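C2 domain protein (Ramazzottius varieornatus, PDB 7DF2) binds calcium ions through its C2 domain and may attach to membranes or other partners in a calcium-dependent way. Local coordinates at residues A[43-48]-A[128-133]; A[159-164]-A[187-192]. One frame throughout, in Å; residues are numbered along the deposited sequence.

Contact 1 of 2, residues A[43-48]-A[128-133]; sequences IEMNVV and MRVRAI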
loop_
_atom_site.group_PDB
_atom_site.type_symbol
_atom_site.label_atom_id
_atom_site.label_comp_id
_atom_site.label_asym_id
_atom_site.label_seq_id
_atom_site.Cartn_x
_atom_site.Cartn_y
_atom_site.Cartn_z
ATOM N N ILE A 43 -2.282 -10.948 5.852
ATOM C CA ILE A 43 -2.903 -9.920 5.028
ATOM C C ILE A 43 -2.168 -9.876 3.700
ATOM O O ILE A 43 -0.939 -9.762 3.680
ATOM C CB ILE A 43 -2.851 -8.535 5.700
ATOM C CG1 ILE A 43 -3.510 -8.584 7.077
ATOM C CG2 ILE A 43 -3.510 -7.466 4.811
ATOM C CD1 ILE A 43 -2.516 -8.623 8.193
ATOM N N GLU A 44 -2.916 -9.949 2.603
ATOM C CA GLU A 44 -2.370 -9.774 1.262
ATOM C C GLU A 44 -2.854 -8.447 0.713
ATOM O O GLU A 44 -4.038 -8.110 0.842
ATOM C CB GLU A 44 -2.785 -10.920 0.333
ATOM C CG GLU A 44 -2.331 -12.284 0.837
ATOM C CD GLU A 44 -2.693 -13.404 -0.123
ATOM O OE1 GLU A 44 -3.337 -13.129 -1.165
ATOM O OE2 GLU A 44 -2.347 -14.560 0.173
ATOM N N MET A 45 -1.932 -7.685 0.130
ATOM C CA MET A 45 -2.225 -6.382 -0.452
ATOM C C MET A 45 -1.858 -6.427 -1.925
ATOM O O MET A 45 -0.689 -6.629 -2.275
ATOM C CB MET A 45 -1.447 -5.285 0.271
ATOM C CG MET A 45 -1.462 -3.919 -0.411
ATOM S SD MET A 45 -0.430 -2.799 0.573
ATOM C CE MET A 45 -0.411 -1.352 -0.493
ATOM N N ASN A 46 -2.860 -6.269 -2.783
ATOM C CA ASN A 46 -2.692 -6.309 -4.231
ATOM C C ASN A 46 -2.774 -4.881 -4.750
ATOM O O ASN A 46 -3.820 -4.230 -4.628
ATOM C CB ASN A 46 -3.778 -7.189 -4.847
ATOM C CG ASN A 46 -3.719 -7.280 -6.365
ATOM O OD1 ASN A 46 -4.771 -7.329 -7.015
ATOM N ND2 ASN A 46 -2.517 -7.393 -6.935
ATOM N N VAL A 47 -1.673 -4.384 -5.305
ATOM C CA VAL A 47 -1.653 -3.064 -5.924
ATOM C C VAL A 47 -1.997 -3.258 -7.394
ATOM O O VAL A 47 -1.203 -3.799 -8.167
ATOM C CB VAL A 47 -0.300 -2.374 -5.732
ATOM C CG1 VAL A 47 -0.263 -1.042 -6.495
ATOM C CG2 VAL A 47 -0.066 -2.160 -4.242
ATOM N N VAL A 48 -3.204 -2.836 -7.774
ATOM C CA VAL A 48 -3.735 -3.164 -9.090
ATOM C C VAL A 48 -3.176 -2.223 -10.146
ATOM O O VAL A 48 -2.583 -2.655 -11.140
ATOM C CB VAL A 48 -5.274 -3.124 -9.067
ATOM C CG1 VAL A 48 -5.830 -3.431 -10.453
ATOM C CG2 VAL A 48 -5.803 -4.115 -8.002
ATOM N N MET A 128 -2.870 0.090 4.467
ATOM C CA MET A 128 -2.165 -0.175 3.218
ATOM C C MET A 128 -1.523 1.135 2.774
ATOM O O MET A 128 -2.225 2.139 2.612
ATOM C CB MET A 128 -3.134 -0.702 2.164
ATOM C CG MET A 128 -3.697 -2.072 2.513
ATOM S SD MET A 128 -4.767 -2.707 1.211
ATOM C CE MET A 128 -6.279 -1.793 1.470
ATOM N N ARG A 129 -0.196 1.143 2.637
ATOM C CA ARG A 129 0.555 2.357 2.322
ATOM C C ARG A 129 1.223 2.188 0.966
ATOM O O ARG A 129 1.845 1.156 0.704
ATOM C CB ARG A 129 1.616 2.661 3.390
ATOM C CG ARG A 129 1.048 3.043 4.749
ATOM C CD ARG A 129 2.165 3.552 5.655
ATOM N NE ARG A 129 1.654 3.909 6.973
ATOM C CZ ARG A 129 1.217 5.119 7.305
ATOM N NH1 ARG A 129 1.225 6.109 6.414
ATOM N NH2 ARG A 129 0.773 5.342 8.534
ATOM N N VAL A 130 1.106 3.204 0.108
ATOM C CA VAL A 130 1.802 3.230 -1.173
ATOM C C VAL A 130 2.427 4.606 -1.334
ATOM O O VAL A 130 1.805 5.624 -1.007
ATOM C CB VAL A 130 0.862 2.940 -2.368
ATOM C CG1 VAL A 130 1.602 3.099 -3.701
ATOM C CG2 VAL A 130 0.267 1.538 -2.270
ATOM N N ARG A 131 3.659 4.638 -1.820
ATOM C CA ARG A 131 4.287 5.902 -2.183
ATOM C C ARG A 131 4.768 5.826 -3.623
ATOM O O ARG A 131 5.415 4.851 -4.026
ATOM C CB ARG A 131 5.449 6.244 -1.245
ATOM C CG ARG A 131 6.255 7.489 -1.695
ATOM C CD ARG A 131 7.292 7.841 -0.622
ATOM N NE ARG A 131 8.149 8.958 -1.001
ATOM C CZ ARG A 131 7.845 10.236 -0.789
ATOM N NH1 ARG A 131 6.704 10.562 -0.205
ATOM N NH2 ARG A 131 8.689 11.189 -1.159
ATOM N N ALA A 132 4.449 6.854 -4.400
ATOM C CA ALA A 132 4.885 6.943 -5.784
ATOM C C ALA A 132 5.691 8.217 -5.968
ATOM O O ALA A 132 5.256 9.294 -5.555
ATOM C CB ALA A 132 3.689 6.929 -6.745
ATOM N N ILE A 133 6.864 8.098 -6.588
ATOM C CA ILE A 133 7.663 9.266 -6.949
ATOM C C ILE A 133 8.039 9.134 -8.414
ATOM O O ILE A 133 8.077 8.040 -8.980
ATOM C CB ILE A 133 8.939 9.450 -6.085
ATOM C CG1 ILE A 133 9.897 8.276 -6.271
ATOM C CG2 ILE A 133 8.589 9.560 -4.616
ATOM C CD1 ILE A 133 11.071 8.564 -7.182
#

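Contact 2 of 2, residues A[159-164]-A[187-192]; sequences ENEKVA and RWYNIP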
loop_
_atom_site.group_PDB
_atom_site.type_symbol
_atom_site.label_atom_id
_atom_site.label_comp_id
_atom_site.label_asym_id
_atom_site.label_seq_id
_atom_site.Cartn_x
_atom_site.Cartn_y
_atom_site.Cartn_z
ATOM N N GLU A 159 -11.649 -17.771 7.288
ATOM C CA GLU A 159 -11.242 -18.936 8.075
ATOM C C GLU A 159 -9.858 -19.435 7.686
ATOM O O GLU A 159 -9.097 -19.906 8.540
ATOM C CB GLU A 159 -12.260 -20.069 7.921
ATOM C CG GLU A 159 -13.141 -20.287 9.135
ATOM C CD GLU A 159 -14.066 -19.116 9.387
ATOM O OE1 GLU A 159 -14.757 -18.692 8.434
ATOM O OE2 GLU A 159 -14.093 -18.619 10.532
ATOM N N ASN A 160 -9.522 -19.377 6.401
ATOM C CA ASN A 160 -8.237 -19.876 5.936
ATOM C C ASN A 160 -7.976 -19.316 4.544
ATOM O O ASN A 160 -8.841 -18.670 3.941
ATOM C CB ASN A 160 -8.201 -21.414 5.931
ATOM C CG ASN A 160 -9.271 -22.027 5.043
ATOM O OD1 ASN A 160 -9.292 -21.812 3.830
ATOM N ND2 ASN A 160 -10.160 -22.810 5.645
ATOM N N GLU A 161 -6.777 -19.610 4.029
ATOM C CA GLU A 161 -6.351 -19.085 2.730
ATOM C C GLU A 161 -7.283 -19.519 1.610
ATOM O O GLU A 161 -7.555 -18.749 0.683
ATOM C CB GLU A 161 -4.923 -19.539 2.417
ATOM C CG GLU A 161 -4.291 -18.861 1.191
ATOM C CD GLU A 161 -4.672 -19.509 -0.152
ATOM O OE1 GLU A 161 -4.677 -18.791 -1.176
ATOM O OE2 GLU A 161 -4.964 -20.727 -0.197
ATOM N N LYS A 162 -7.773 -20.754 1.663
ATOM C CA LYS A 162 -8.478 -21.280 0.503
ATOM C C LYS A 162 -9.849 -20.646 0.336
ATOM O O LYS A 162 -10.355 -20.562 -0.787
ATOM C CB LYS A 162 -8.585 -22.801 0.601
ATOM C CG LYS A 162 -7.272 -23.498 0.275
ATOM C CD LYS A 162 -7.474 -24.742 -0.587
ATOM C CE LYS A 162 -6.533 -24.745 -1.797
ATOM N NZ LYS A 162 -6.935 -25.732 -2.850
ATOM N N VAL A 163 -10.459 -20.178 1.425
ATOM C CA VAL A 163 -11.781 -19.569 1.361
ATOM C C VAL A 163 -11.737 -18.044 1.398
ATOM O O VAL A 163 -12.789 -17.401 1.271
ATOM C CB VAL A 163 -12.680 -20.103 2.498
ATOM C CG1 VAL A 163 -12.861 -21.612 2.362
ATOM C CG2 VAL A 163 -12.093 -19.753 3.858
ATOM N N ALA A 164 -10.557 -17.446 1.563
ATOM C CA ALA A 164 -10.463 -15.997 1.690
ATOM C C ALA A 164 -10.731 -15.320 0.352
ATOM O O ALA A 164 -10.135 -15.686 -0.665
ATOM C CB ALA A 164 -9.080 -15.603 2.208
ATOM N N ARG A 187 -6.842 -9.204 0.877
ATOM C CA ARG A 187 -7.375 -10.424 1.472
ATOM C C ARG A 187 -6.809 -10.550 2.879
ATOM O O ARG A 187 -5.712 -10.063 3.165
ATOM C CB ARG A 187 -6.995 -11.694 0.668
ATOM C CG ARG A 187 -7.826 -11.939 -0.564
ATOM C CD ARG A 187 -7.791 -13.387 -1.040
ATOM N NE ARG A 187 -6.442 -13.951 -1.059
ATOM C CZ ARG A 187 -6.185 -15.257 -1.017
ATOM N NH1 ARG A 187 -7.186 -16.125 -0.949
ATOM N NH2 ARG A 187 -4.933 -15.700 -1.040
ATOM N N TRP A 188 -7.544 -11.226 3.759
ATOM C CA TRP A 188 -6.918 -11.614 5.012
ATOM C C TRP A 188 -7.642 -12.823 5.578
ATOM O O TRP A 188 -8.846 -13.004 5.369
ATOM C CB TRP A 188 -6.856 -10.474 6.044
ATOM C CG TRP A 188 -8.141 -9.784 6.415
ATOM C CD1 TRP A 188 -9.372 -9.917 5.828
ATOM C CD2 TRP A 188 -8.299 -8.840 7.469
ATOM N NE1 TRP A 188 -10.286 -9.097 6.460
ATOM C CE2 TRP A 188 -9.648 -8.433 7.475
ATOM C CE3 TRP A 188 -7.429 -8.304 8.422
ATOM C CZ2 TRP A 188 -10.144 -7.510 8.395
ATOM C CZ3 TRP A 188 -7.926 -7.383 9.333
ATOM C CH2 TRP A 188 -9.269 -6.999 9.311
ATOM N N TYR A 189 -6.885 -13.636 6.300
ATOM C CA TYR A 189 -7.366 -14.948 6.707
ATOM C C TYR A 189 -6.501 -15.474 7.835
ATOM O O TYR A 189 -5.299 -15.198 7.909
ATOM C CB TYR A 189 -7.358 -15.941 5.537
ATOM C CG TYR A 189 -6.091 -15.913 4.710
ATOM C CD1 TYR A 189 -5.963 -15.048 3.620
ATOM C CD2 TYR A 189 -5.030 -16.753 5.005
ATOM C CE1 TYR A 189 -4.792 -15.018 2.869
ATOM C CE2 TYR A 189 -3.871 -16.737 4.261
ATOM C CZ TYR A 189 -3.758 -15.870 3.187
ATOM O OH TYR A 189 -2.591 -15.879 2.464
ATOM N N ASN A 190 -7.129 -16.265 8.699
ATOM C CA ASN A 190 -6.401 -16.907 9.774
ATOM C C ASN A 190 -5.431 -17.937 9.216
ATOM O O ASN A 190 -5.698 -18.593 8.205
ATOM C CB ASN A 190 -7.381 -17.566 10.742
ATOM C CG ASN A 190 -8.318 -16.558 11.379
ATOM O OD1 ASN A 190 -7.878 -15.659 12.082
ATOM N ND2 ASN A 190 -9.612 -16.711 11.137
ATOM N N ILE A 191 -4.290 -18.060 9.884
ATOM C CA ILE A 191 -3.258 -19.033 9.547
ATOM C C ILE A 191 -2.846 -19.726 10.840
ATOM O O ILE A 191 -2.996 -19.144 11.926
ATOM C CB ILE A 191 -2.051 -18.366 8.865
ATOM C CG1 ILE A 191 -1.495 -17.235 9.746
ATOM C CG2 ILE A 191 -2.438 -17.883 7.462
ATOM C CD1 ILE A 191 -0.130 -16.689 9.307
ATOM N N PRO A 192 -2.335 -20.952 10.780
ATOM C CA PRO A 192 -1.852 -21.603 12.005
ATOM C C PRO A 192 -0.718 -20.809 12.625
ATOM O O PRO A 192 0.108 -20.227 11.921
ATOM C CB PRO A 192 -1.373 -22.976 11.517
ATOM C CG PRO A 192 -2.085 -23.195 10.222
ATOM C CD PRO A 192 -2.249 -21.838 9.604
HETATM O O HOH W 1 -4.849 -20.389 6.135
#

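Contact 1 of 2, residues A[43-48]-A[128-133]
On strand 121-136, M128 lays its side chain against that of M45, the two thioethers crossing obliquely. CB of M128 lies 3.8 Å from SD of M45, and SD of M128 in turn rests 3.9 Å from CG of M45, so each sulfur meets aliphatic carbon of the other side chain. The M128 chain bends at its last torsion (chi3 -77°), whereas M45 runs fully extended, with CG anti to its backbone N (chi1 169°), and reaches farther along the opposing strand. At R129 the backbone alone takes part: its carbonyl O is 3.6 Å from the M45 methyl CE, while the guanidinium turns to the other face of its sheet and pairs with D77. V130 receives the end of M45, its CG2 only 3.5 Å from CE, a tight carbon pair. The same CG2 also faces CG2 of V47 at 4.2 Å, a looser touch. The two segments, with axes 34° apart and 9.2 Å at closest approach, draw apart toward V130 and beyond. This is face-to-face packing between the two sheets of the C2 beta-sandwich, strand 41-51 belonging to one and strand 121-136 to the other; A74, I76 and I72 of strand 70-77 extend the same apolar layer. With thioethers and methyl groups doing the joining, cohesion here rests on dispersion and on the exclusion of water, and depends on close fit rather than on directed bonds.

Contact 2 of 2, residues A[159-164]-A[187-192]
NH1 of R187, in one of its two modelled conformers, reaches two carbonyl oxygens of the loop: a bond of 3.0 Å to O of A164, at 163° and above that carbonyl's plane, and a weak one to O of E161. Beside it, NH2 forms a salt bridge with OE1 of E161, 3.1 Å long and nearly straight at 169°, meeting the carboxylate on its anti side. E161 has CG anti to its backbone N (chi1 -170°) and bends at chi2, which carries its chain along the Y189 ring to the guanidinium. NH2 has a second acid partner in E44, so the guanidinium sits between the loop and strand 41-51. The loop, which links strands 139-150 and 170-173, lies across the end of strand 181-190 in the C2 sandwich, and its turn is an Asx motif in which OD1 of N160 accepts from the backbone N of V163. Y189 supplies the surface beneath: CA of E161 sits over its ring face, 3.7 Å from the centroid, in a CH-pi contact, CB of A164 touches CD1 at 3.5 Å, and the hydroxyl bonds OE2 of E44. Replacing Y189 with an alanine would probably leave E161 and A164 without their apolar floor and E44 without that hydroxyl. A water bridges N of E161 and O of N190.

Both contacts draw on the four-stranded sheet, where strands 41-51 and 181-190 are neighbours, but they use it differently. Contact 1 lies near the centre of the chain and joins this sheet to the other one mainly through buried apolar groups; contact 2, its centre about 20 Å from that of contact 1, is partly exposed and holds an irregular loop to the sheet's end by a salt bridge, hydrogen bonds to backbone carbonyls and an aromatic ring. E44 connects them: on the strand of contact 1 it points away from the opposing sheet, its OE1 3.0 Å from NH2 of R187 in the conformer described. Near E44, strand 41-51 therefore faces the core on one side and meets contact 2 on the other.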